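Local coordinates for CELL WALL surface anchor family protein (Streptococcus pneumoniae, PDB 2WW8), which probably mediates attachment of the bacterium to host cells as the adhesin of the pneumococcal pilus, at residues P179-I184 with E207-G212. Numbering follows the deposited sequence. Where two conformers were deposited one is given.
Sequences PYERVI and ELTVSG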
ATOM      1  N   PRO A 179       8.508  -5.099  -0.773  1.00 19.69           N
ATOM      2  CA  PRO A 179       7.118  -4.638  -0.623  1.00 19.58           C
ATOM      3  C   PRO A 179       6.094  -5.730  -0.370  1.00 18.24           C
ATOM      4  O   PRO A 179       6.363  -6.902  -0.664  1.00 18.66           O
ATOM      5  CB  PRO A 179       6.822  -3.934  -1.960  1.00 17.91           C
ATOM      6  CG  PRO A 179       7.762  -4.431  -2.885  1.00 21.52           C
ATOM      7  CD  PRO A 179       9.047  -4.714  -2.089  1.00 20.06           C
ATOM      8  N   TYR A 180       4.917  -5.337   0.127  1.00 17.22           N
ATOM      9  CA  TYR A 180       3.940  -6.298   0.574  1.00 15.87           C
ATOM     10  C   TYR A 180       3.018  -6.500  -0.624  1.00 17.10           C
ATOM     11  O   TYR A 180       2.276  -7.458  -0.647  1.00 15.55           O
ATOM     12  CB  TYR A 180       3.213  -5.868   1.866  1.00 14.73           C
ATOM     13  CG  TYR A 180       2.271  -4.684   1.781  1.00 17.18           C
ATOM     14  CD1 TYR A 180       2.725  -3.383   2.015  1.00 18.01           C
ATOM     15  CD2 TYR A 180       0.914  -4.883   1.455  1.00 20.16           C
ATOM     16  CE1 TYR A 180       1.842  -2.291   1.951  1.00 20.14           C
ATOM     17  CE2 TYR A 180       0.019  -3.804   1.321  1.00 19.24           C
ATOM     18  CZ  TYR A 180       0.508  -2.514   1.587  1.00 23.32           C
ATOM     19  OH  TYR A 180      -0.361  -1.470   1.481  1.00 20.35           O
ATOM     20  N   GLU A 181       3.086  -5.603  -1.601  1.00 16.15           N
ATOM     21  CA  GLU A 181       2.374  -5.758  -2.851  1.00 15.80           C
ATOM     22  C   GLU A 181       3.276  -6.288  -3.987  1.00 13.26           C
ATOM     23  O   GLU A 181       4.362  -5.759  -4.234  1.00 12.83           O
ATOM     24  CB  GLU A 181       1.716  -4.421  -3.183  1.00 15.28           C
ATOM     25  CG  GLU A 181       0.997  -4.456  -4.541  1.00 22.40           C
ATOM     26  CD  GLU A 181       0.071  -3.231  -4.730  1.00 32.21           C
ATOM     27  OE1 GLU A 181       0.535  -2.201  -5.273  1.00 31.53           O
ATOM     28  OE2 GLU A 181      -1.120  -3.292  -4.318  1.00 37.42           O
ATOM     29  N   ARG A 182       2.823  -7.340  -4.661  1.00 13.12           N
ATOM     30  CA  ARG A 182       3.544  -8.011  -5.724  1.00 12.89           C
ATOM     31  C   ARG A 182       2.863  -7.768  -7.080  1.00 14.59           C
ATOM     32  O   ARG A 182       1.658  -8.028  -7.258  1.00 13.01           O
ATOM     33  CB  ARG A 182       3.574  -9.523  -5.409  1.00 14.50           C
ATOM     34  CG  ARG A 182       4.506 -10.341  -6.305  1.00 12.49           C
ATOM     35  CD  ARG A 182       4.246 -11.840  -6.074  1.00 10.10           C
ATOM     36  NE  ARG A 182       5.353 -12.608  -6.677  1.00 12.85           N
ATOM     37  CZ  ARG A 182       5.328 -13.918  -6.923  1.00 13.54           C
ATOM     38  NH1 ARG A 182       4.219 -14.593  -6.681  1.00 10.37           N
ATOM     39  NH2 ARG A 182       6.370 -14.536  -7.464  1.00 10.22           N
ATOM     40  N   VAL A 183       3.652  -7.355  -8.072  1.00 11.64           N
ATOM     41  CA  VAL A 183       3.181  -7.306  -9.455  1.00 13.34           C
ATOM     42  C   VAL A 183       3.133  -8.725 -10.050  1.00 13.35           C
ATOM     43  O   VAL A 183       4.127  -9.460  -9.982  1.00 14.72           O
ATOM     44  CB  VAL A 183       4.081  -6.395 -10.314  1.00 12.59           C
ATOM     45  CG1 VAL A 183       3.520  -6.254 -11.716  1.00 12.67           C
ATOM     46  CG2 VAL A 183       4.210  -4.984  -9.629  1.00 14.74           C
ATOM     47  N   ILE A 184       2.004  -9.081 -10.665  1.00 10.35           N
ATOM     48  CA  ILE A 184       1.881 -10.310 -11.397  1.00 12.71           C
ATOM     49  C   ILE A 184       1.300 -10.076 -12.781  1.00 13.12           C
ATOM     50  O   ILE A 184       0.770  -8.983 -13.060  1.00 12.75           O
ATOM     51  CB  ILE A 184       0.990 -11.340 -10.628  1.00 11.50           C
ATOM     52  CG1 ILE A 184      -0.387 -10.732 -10.310  1.00 15.06           C
ATOM     53  CG2 ILE A 184       1.728 -11.822  -9.467  1.00  9.56           C
ATOM     54  CD1 ILE A 184      -1.411 -11.719  -9.720  1.00 15.66           C
ATOM     55  N   GLU A 207      -4.393  -8.340   6.131  1.00 16.25           N
ATOM     56  CA  GLU A 207      -5.040  -7.823   4.923  1.00 14.93           C
ATOM     57  C   GLU A 207      -4.434  -8.471   3.679  1.00 15.22           C
ATOM     58  O   GLU A 207      -3.204  -8.473   3.547  1.00 16.28           O
ATOM     59  CB  GLU A 207      -4.809  -6.299   4.860  1.00 15.29           C
ATOM     60  CG  GLU A 207      -5.296  -5.620   3.561  1.00 14.35           C
ATOM     61  CD  GLU A 207      -4.545  -4.312   3.359  1.00 22.00           C
ATOM     62  OE1 GLU A 207      -3.414  -4.297   2.763  1.00 18.44           O
ATOM     63  OE2 GLU A 207      -5.128  -3.316   3.846  1.00 22.55           O
ATOM     64  N   LEU A 208      -5.287  -8.918   2.750  1.00 15.66           N
ATOM     65  CA  LEU A 208      -4.957  -9.464   1.419  1.00 16.76           C
ATOM     66  C   LEU A 208      -5.717  -8.599   0.430  1.00 17.08           C
ATOM     67  O   LEU A 208      -6.859  -8.243   0.703  1.00 14.49           O
ATOM     68  CB  LEU A 208      -5.422 -10.921   1.260  1.00 18.59           C
ATOM     69  CG  LEU A 208      -4.545 -12.014   1.879  1.00 19.30           C
ATOM     70  CD1 LEU A 208      -4.600 -11.992   3.406  1.00 15.52           C
ATOM     71  CD2 LEU A 208      -4.946 -13.384   1.292  1.00 17.74           C
ATOM     72  N   THR A 209      -5.054  -8.245  -0.675  1.00 16.51           N
ATOM     73  CA  THR A 209      -5.730  -7.566  -1.757  1.00 16.35           C
ATOM     74  C   THR A 209      -5.365  -8.252  -3.082  1.00 16.85           C
ATOM     75  O   THR A 209      -4.327  -8.920  -3.162  1.00 16.31           O
ATOM     76  CB  THR A 209      -5.407  -6.068  -1.853  1.00 15.70           C
ATOM     77  OG1 THR A 209      -4.103  -5.857  -2.414  1.00 17.71           O
ATOM     78  CG2 THR A 209      -5.536  -5.332  -0.520  1.00 12.91           C
ATOM     79  N   VAL A 210      -6.237  -8.078  -4.087  1.00 16.47           N
ATOM     80  CA  VAL A 210      -6.025  -8.609  -5.419  1.00 14.56           C
ATOM     81  C   VAL A 210      -6.618  -7.557  -6.356  1.00 15.92           C
ATOM     82  O   VAL A 210      -7.705  -7.051  -6.113  1.00 15.38           O
ATOM     83  CB  VAL A 210      -6.740  -9.960  -5.635  1.00 17.89           C
ATOM     84  CG1 VAL A 210      -6.539 -10.389  -7.089  1.00 17.62           C
ATOM     85  CG2 VAL A 210      -6.121 -11.039  -4.710  1.00 16.56           C
ATOM     86  N   SER A 211      -5.872  -7.210  -7.395  1.00 13.67           N
ATOM     87  CA  SER A 211      -6.368  -6.294  -8.415  0.50 14.42           C
ATOM     88  C   SER A 211      -6.104  -6.948  -9.756  1.00 14.44           C
ATOM     89  O   SER A 211      -5.103  -7.686  -9.928  1.00 14.18           O
ATOM     90  CB  SER A 211      -5.661  -4.954  -8.296  0.50 13.37           C
ATOM     91  OG  SER A 211      -4.422  -5.040  -8.958  0.50 13.56           O
ATOM     92  N   GLY A 212      -7.031  -6.746 -10.691  1.00 14.47           N
ATOM     93  CA  GLY A 212      -6.963  -7.431 -11.990  1.00 11.75           C
ATOM     94  C   GLY A 212      -6.392  -6.584 -13.124  1.00 12.49           C
ATOM     95  O   GLY A 212      -5.852  -5.459 -12.942  1.00 11.81           O
TER
HETATM   96  O   HOH W   1      -2.852  -2.157   1.292  1.00 22.13           O
HETATM   97  O   HOH W   2      -2.988  -5.642  -4.745  1.00 18.89           O
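Y180 leans across toward E207, and the two side chains meet obliquely, with Y180 CE2 3.8 Å from E207 OE1 and the ring and carboxylate planes 42° apart. No direct hydrogen bond joins them; a water lying in the ring plane at its edge does so instead. It sits 2.6 Å from Y180 OH and donates to E207 OE1 at 2.7 Å. A tyrosine suits this place because its long flat side chain can cross the gap and still end in a hydroxyl. Y180 holds CG between its own N and carbonyl carbon (chi1 69°), which sends the ring over toward E207, while E207 reaches out from its strand on an extended chain.

A second water makes a similar bridge farther along. It donates to E181 OE2 at 3.0 Å and lies 2.6 Å from T209 OG1, whereas those two oxygens are 4.4 Å apart. T209, short and branched, brings its hydroxyl close to the sheet surface, and the longer E181 reaches toward it, the water filling the gap.

The intervening strand 187-196 fixes both polar ends: R192 forms a salt bridge with E207 OE1, which should favour a charged carboxylate, and S190 hydrogen-bonds T209 OG1. Backbone bonds from S190 and R192 to T209 and E207, and from K191 to Y180, set the spacing. On the other face, L208 and V210 pack against strand 593-601. Strands 171-184 and 203-218 are next-but-one neighbours, each antiparallel to 187-196 between them and bridged over it by water, consistent with the Ig-like fold of tip pilins.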